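Side-chain contacts in esterase (Staphylococcus aureus subsp. aureus USA300_TCH1516, PDB 3D7R), which probably hydrolyses ester bonds, as a putative esterase of the alpha/beta hydrolase fold: residues K210-A215 and T269-K274; L275-M280 and I287-Y292. All coordinates share one frame; numbering follows the deposited sequence.

Contact 1: K210-A215 and T269-K274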
loop_
_atom_site.group_PDB
_atom_site.type_symbol
_atom_site.label_atom_id
_atom_site.label_comp_id
_atom_site.label_asym_id
_atom_site.label_seq_id
_atom_site.Cartn_x
_atom_site.Cartn_y
_atom_site.Cartn_z
ATOM N N LYS A 210 -7.059 6.672 20.394
ATOM C CA LYS A 210 -7.801 7.735 21.088
ATOM C C LYS A 210 -7.282 9.137 20.719
ATOM O O LYS A 210 -7.934 10.142 20.984
ATOM C CB LYS A 210 -7.861 7.496 22.614
ATOM C CG LYS A 210 -6.485 7.439 23.319
ATOM C CD LYS A 210 -6.572 7.800 24.816
ATOM C CE LYS A 210 -5.300 7.390 25.557
ATOM N NZ LYS A 210 -4.041 7.841 24.844
ATOM N N ASP A 211 -6.117 9.197 20.080
ATOM C CA ASP A 211 -5.570 10.479 19.628
ATOM C C ASP A 211 -6.176 10.948 18.304
ATOM O O ASP A 211 -5.861 12.037 17.828
ATOM C CB ASP A 211 -4.037 10.439 19.543
ATOM C CG ASP A 211 -3.376 10.326 20.918
ATOM O OD1 ASP A 211 -3.836 10.994 21.873
ATOM O OD2 ASP A 211 -2.388 9.567 21.035
ATOM N N ILE A 212 -7.038 10.129 17.713
ATOM C CA ILE A 212 -7.824 10.570 16.559
ATOM C C ILE A 212 -8.989 11.448 17.052
ATOM O O ILE A 212 -9.966 10.962 17.602
ATOM C CB ILE A 212 -8.339 9.375 15.733
ATOM C CG1 ILE A 212 -7.158 8.558 15.186
ATOM C CG2 ILE A 212 -9.271 9.830 14.579
ATOM C CD1 ILE A 212 -7.580 7.150 14.697
ATOM N N SER A 213 -8.876 12.745 16.837
ATOM C CA SER A 213 -9.863 13.667 17.330
ATOM C C SER A 213 -11.007 13.808 16.326
ATOM O O SER A 213 -10.878 13.417 15.157
ATOM C CB SER A 213 -9.193 15.023 17.516
ATOM O OG SER A 213 -8.613 15.414 16.276
ATOM N N ASP A 214 -12.109 14.411 16.780
ATOM C CA ASP A 214 -13.199 14.812 15.883
ATOM C C ASP A 214 -12.681 15.777 14.827
ATOM O O ASP A 214 -13.045 15.665 13.652
ATOM C CB ASP A 214 -14.362 15.454 16.663
ATOM C CG ASP A 214 -15.245 14.414 17.380
ATOM O OD1 ASP A 214 -15.101 13.207 17.106
ATOM O OD2 ASP A 214 -16.095 14.792 18.204
ATOM N N ALA A 215 -11.818 16.710 15.233
ATOM C CA ALA A 215 -11.224 17.658 14.280
ATOM C C ALA A 215 -10.506 16.919 13.149
ATOM O O ALA A 215 -10.680 17.262 11.975
ATOM C CB ALA A 215 -10.278 18.627 14.986
ATOM N N THR A 269 -5.192 8.262 9.839
ATOM C CA THR A 269 -4.071 7.351 10.134
ATOM C C THR A 269 -2.903 8.079 10.739
ATOM O O THR A 269 -1.916 7.451 11.118
ATOM C CB THR A 269 -3.541 6.698 8.847
ATOM O OG1 THR A 269 -3.343 7.720 7.864
ATOM C CG2 THR A 269 -4.540 5.688 8.292
ATOM N N HIS A 270 -2.987 9.407 10.805
ATOM C CA HIS A 270 -1.806 10.179 11.190
ATOM C C HIS A 270 -1.310 9.890 12.626
ATOM O O HIS A 270 -0.104 9.701 12.811
ATOM C CB HIS A 270 -1.960 11.679 10.883
ATOM C CG HIS A 270 -0.729 12.479 11.179
ATOM N ND1 HIS A 270 -0.484 13.039 12.418
ATOM C CD2 HIS A 270 0.339 12.797 10.407
ATOM C CE1 HIS A 270 0.676 13.673 12.391
ATOM N NE2 HIS A 270 1.192 13.543 11.181
ATOM N N PRO A 271 -2.210 9.867 13.640
ATOM C CA PRO A 271 -1.739 9.416 14.960
ATOM C C PRO A 271 -1.033 8.059 14.965
ATOM O O PRO A 271 -0.003 7.931 15.628
ATOM C CB PRO A 271 -3.023 9.343 15.785
ATOM C CG PRO A 271 -3.870 10.443 15.193
ATOM C CD PRO A 271 -3.627 10.288 13.704
ATOM N N ASP A 272 -1.571 7.069 14.242
ATOM C CA ASP A 272 -0.915 5.763 14.108
ATOM C C ASP A 272 0.451 5.820 13.440
ATOM O O ASP A 272 1.373 5.110 13.844
ATOM C CB ASP A 272 -1.843 4.741 13.428
ATOM C CG ASP A 272 -3.020 4.354 14.327
ATOM O OD1 ASP A 272 -2.781 4.181 15.564
ATOM O OD2 ASP A 272 -4.178 4.260 13.821
HETATM N N MSE A 273 0.596 6.660 12.421
HETATM C CA MSE A 273 1.912 6.829 11.801
HETATM C C MSE A 273 2.918 7.439 12.773
HETATM O O MSE A 273 4.076 7.010 12.816
HETATM C CB MSE A 273 1.840 7.660 10.502
HETATM C CG MSE A 273 1.017 6.987 9.400
HETATM SE SE MSE A 273 1.130 8.054 7.774
HETATM C CE MSE A 273 -0.126 9.468 8.210
ATOM N N LYS A 274 2.487 8.433 13.545
ATOM C CA LYS A 274 3.378 9.038 14.543
ATOM C C LYS A 274 3.726 8.037 15.641
ATOM O O LYS A 274 4.866 7.999 16.107
ATOM C CB LYS A 274 2.763 10.306 15.162
ATOM C CG LYS A 274 2.602 11.501 14.181
ATOM C CD LYS A 274 3.943 12.062 13.704
ATOM C CE LYS A 274 4.436 13.187 14.593
ATOM N NZ LYS A 274 5.810 13.601 14.170
#
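P271, in the first turn of helix 270-282, carries this contact almost alone, its ring meeting the carbonyl O and CB of D211 and the CG1 branch of I212 in the loop ahead of helix 214-219. The tight part centres on its CG, which touches two partners at once: CG of P271 lies 3.7 Å from the carbonyl O of D211 and 3.8 Å from CG1 of I212. The isoleucine reaches the ring with its longer branch, because CG1 stands beside the backbone N, opposite the carbonyl carbon (chi1 -61°); its side chain and the proline ring cross at roughly a right angle.

Towards the solvent the fit is looser. D211 offers just its methylene there, CB to CB of P271 at 4.0 Å, while its carboxylate takes no part in the touching. No hydrogen bond or salt bridge spans the two segments, and the 153 Å² they bury together belongs to a small surface contact. Polar ties come from beside it: N209 accepts a bond from the backbone N of D211 through OD1 and gives one to OD1 of D272 through ND2, bridging the loop and the helix.

The P271 side chain also packs on L216, and I212 on I217, both in helix 214-219, whose N-cap is S213. The contact thus sets the loop leading into that short helix against the start of helix 270-282.

Contact 2: L275-M280 and I287-Y292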
loop_
_atom_site.group_PDB
_atom_site.type_symbol
_atom_site.label_atom_id
_atom_site.label_comp_id
_atom_site.label_asym_id
_atom_site.label_seq_id
_atom_site.Cartn_x
_atom_site.Cartn_y
_atom_site.Cartn_z
ATOM N N LEU A 275 2.742 7.235 16.054
ATOM C CA LEU A 275 2.979 6.171 17.043
ATOM C C LEU A 275 3.959 5.112 16.522
ATOM O O LEU A 275 4.918 4.722 17.216
ATOM C CB LEU A 275 1.665 5.512 17.458
ATOM C CG LEU A 275 1.755 4.342 18.451
ATOM C CD1 LEU A 275 2.549 4.720 19.732
ATOM C CD2 LEU A 275 0.356 3.857 18.803
ATOM N N PHE A 276 3.725 4.647 15.301
ATOM C CA PHE A 276 4.671 3.724 14.659
ATOM C C PHE A 276 6.092 4.325 14.592
ATOM O O PHE A 276 7.078 3.658 14.903
ATOM C CB PHE A 276 4.177 3.353 13.268
ATOM C CG PHE A 276 5.129 2.474 12.487
ATOM C CD1 PHE A 276 5.344 1.144 12.870
ATOM C CD2 PHE A 276 5.759 2.964 11.333
ATOM C CE1 PHE A 276 6.209 0.320 12.143
ATOM C CE2 PHE A 276 6.622 2.148 10.588
ATOM C CZ PHE A 276 6.835 0.816 10.994
ATOM N N GLU A 277 6.202 5.591 14.204
ATOM C CA GLU A 277 7.517 6.219 14.174
ATOM C C GLU A 277 8.202 6.192 15.551
ATOM O O GLU A 277 9.407 5.922 15.638
ATOM C CB GLU A 277 7.431 7.646 13.646
ATOM C CG GLU A 277 8.792 8.341 13.578
ATOM C CD GLU A 277 8.694 9.841 13.342
ATOM O OE1 GLU A 277 7.719 10.496 13.776
ATOM O OE2 GLU A 277 9.624 10.366 12.724
ATOM N N GLN A 278 7.454 6.498 16.613
ATOM C CA GLN A 278 7.989 6.463 17.984
ATOM C C GLN A 278 8.487 5.063 18.363
ATOM O O GLN A 278 9.560 4.905 18.966
ATOM C CB GLN A 278 6.934 6.956 18.990
ATOM C CG GLN A 278 6.771 8.503 19.036
ATOM C CD GLN A 278 8.043 9.202 19.496
ATOM O OE1 GLN A 278 8.647 8.802 20.483
ATOM N NE2 GLN A 278 8.451 10.249 18.786
HETATM N N MSE A 279 7.713 4.034 17.994
HETATM C CA MSE A 279 8.119 2.652 18.267
HETATM C C MSE A 279 9.407 2.256 17.512
HETATM O O MSE A 279 10.283 1.610 18.071
HETATM C CB MSE A 279 6.982 1.668 17.938
HETATM C CG MSE A 279 5.742 1.851 18.788
HETATM SE SE MSE A 279 4.257 0.834 17.968
HETATM C CE MSE A 279 5.014 -0.936 18.114
HETATM N N MSE A 280 9.504 2.632 16.243
HETATM C CA MSE A 280 10.736 2.399 15.447
HETATM C C MSE A 280 11.966 3.066 16.084
HETATM O O MSE A 280 13.038 2.454 16.220
HETATM C CB MSE A 280 10.533 2.935 14.025
HETATM C CG MSE A 280 9.454 2.172 13.249
HETATM SE SE MSE A 280 10.130 0.407 12.673
HETATM C CE MSE A 280 11.314 1.028 11.280
ATOM N N ILE A 287 14.076 4.916 10.473
ATOM C CA ILE A 287 12.822 5.352 9.852
ATOM C C ILE A 287 12.944 6.807 9.378
ATOM O O ILE A 287 13.442 7.666 10.119
ATOM C CB ILE A 287 11.597 5.125 10.789
ATOM C CG1 ILE A 287 10.318 5.728 10.161
ATOM C CG2 ILE A 287 11.880 5.717 12.191
ATOM C CD1 ILE A 287 9.179 4.732 9.976
ATOM N N GLU A 288 12.546 7.077 8.129
ATOM C CA GLU A 288 12.373 8.456 7.671
ATOM C C GLU A 288 10.884 8.663 7.507
ATOM O O GLU A 288 10.234 7.892 6.806
ATOM C CB GLU A 288 13.085 8.706 6.326
ATOM C CG GLU A 288 14.575 8.997 6.433
ATOM C CD GLU A 288 15.291 8.958 5.092
ATOM O OE1 GLU A 288 14.668 9.226 4.034
ATOM O OE2 GLU A 288 16.498 8.651 5.103
ATOM N N PHE A 289 10.326 9.668 8.175
ATOM C CA PHE A 289 8.924 9.981 7.993
ATOM C C PHE A 289 8.829 11.346 7.302
ATOM O O PHE A 289 9.275 12.368 7.831
ATOM C CB PHE A 289 8.188 9.924 9.345
ATOM C CG PHE A 289 6.701 10.182 9.273
ATOM C CD1 PHE A 289 5.983 10.036 8.080
ATOM C CD2 PHE A 289 6.009 10.540 10.424
ATOM C CE1 PHE A 289 4.611 10.276 8.026
ATOM C CE2 PHE A 289 4.618 10.777 10.395
ATOM C CZ PHE A 289 3.925 10.653 9.190
ATOM N N TYR A 290 8.304 11.337 6.087
ATOM C CA TYR A 290 8.039 12.562 5.362
ATOM C C TYR A 290 6.571 12.906 5.611
ATOM O O TYR A 290 5.678 12.285 5.058
ATOM C CB TYR A 290 8.331 12.368 3.872
ATOM C CG TYR A 290 9.780 12.031 3.552
ATOM C CD1 TYR A 290 10.703 13.049 3.272
ATOM C CD2 TYR A 290 10.232 10.708 3.540
ATOM C CE1 TYR A 290 12.035 12.757 2.954
ATOM C CE2 TYR A 290 11.573 10.401 3.227
ATOM C CZ TYR A 290 12.459 11.436 2.935
ATOM O OH TYR A 290 13.774 11.170 2.634
ATOM N N ASP A 291 6.345 13.875 6.484
ATOM C CA ASP A 291 5.009 14.180 7.000
ATOM C C ASP A 291 4.546 15.497 6.387
ATOM O O ASP A 291 5.157 16.544 6.618
ATOM C CB ASP A 291 5.070 14.301 8.519
ATOM C CG ASP A 291 3.688 14.373 9.177
ATOM O OD1 ASP A 291 2.657 14.383 8.465
ATOM O OD2 ASP A 291 3.645 14.391 10.431
ATOM N N TYR A 292 3.475 15.428 5.594
ATOM C CA TYR A 292 2.940 16.600 4.881
ATOM C C TYR A 292 1.701 17.146 5.602
ATOM O O TYR A 292 0.617 16.619 5.447
ATOM C CB TYR A 292 2.578 16.204 3.451
ATOM C CG TYR A 292 3.763 15.998 2.532
ATOM C CD1 TYR A 292 3.967 16.853 1.450
ATOM C CD2 TYR A 292 4.665 14.941 2.723
ATOM C CE1 TYR A 292 5.041 16.680 0.588
ATOM C CE2 TYR A 292 5.765 14.760 1.850
ATOM C CZ TYR A 292 5.930 15.644 0.791
ATOM O OH TYR A 292 6.969 15.495 -0.100
#
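I287, at the start of strand 287-292, packs against two side chains one helical turn apart, F276 and M280. This apolar group is the closest part of the interface. The CG2 methyl of I287 meets CB of M280 at 3.6 Å, and its other branch reaches the phenylalanine, CD1 to CE2 of F276 at 3.7 Å. That division follows from the isoleucine torsion: CG1 runs opposite the backbone N (chi1 174°) and carries CD1 to the ring, leaving CG2 for the selenomethionine. M280 bends at both chi2 and chi3, bringing its CE back to 4.1 Å from CB of I287, while its CG sits over one face of the F276 ring, towards the rim. L203 and I253 from neighbouring loops also pack on F276, and V259 backs both I287 and M280.

Helix 270-282 is the connection in the beta-alpha-beta unit that runs from strand 259-264 to strand 287-292, the outermost strand at this end of the alpha/beta hydrolase sheet. The helix segment runs nearly antiparallel to the strand, at 157°, with 9.3 Å between the segment axes.

Polar atoms meet carbon rather than a hydrogen-bonding partner across the interface. The extended E277 side chain brings its carboxylate to the CB and the ring edge of F289, with OE2 3.7 Å from CB of F289 and OE1 3.8 Å from CD2 of F289. Carboxylate and ring planes are nearly perpendicular (86°). OE1 has a long, weak ion pair with K274, which may temper its charge beside the aromatic.

A hydrogen bond within the strand, away from the helix, runs from OH of Y290 to OE1 of E288 at 2.6 Å, reaching the oxygen from above the carboxylate plane.

Overall arrangement
Following the chain from the N terminus, the loop of 210-215 comes first, and contact 1 closes only after the rest of helix 214-219, helix 225-236 and strand 259-264, a long excursion of 53 residues. Contact 2 then opens directly on the next residue of helix 270-282 and closes a much shorter loop of six residues. The two are therefore in series, neither nested nor crossed, with centres about 13 Å apart. Their shared helix joins the surface loop to the edge strand. Direct contacts connect them: H270 NE2 and D291 OD2 form a probable hydrogen bond of 2.7 Å, and M273 and K274 pack on F289.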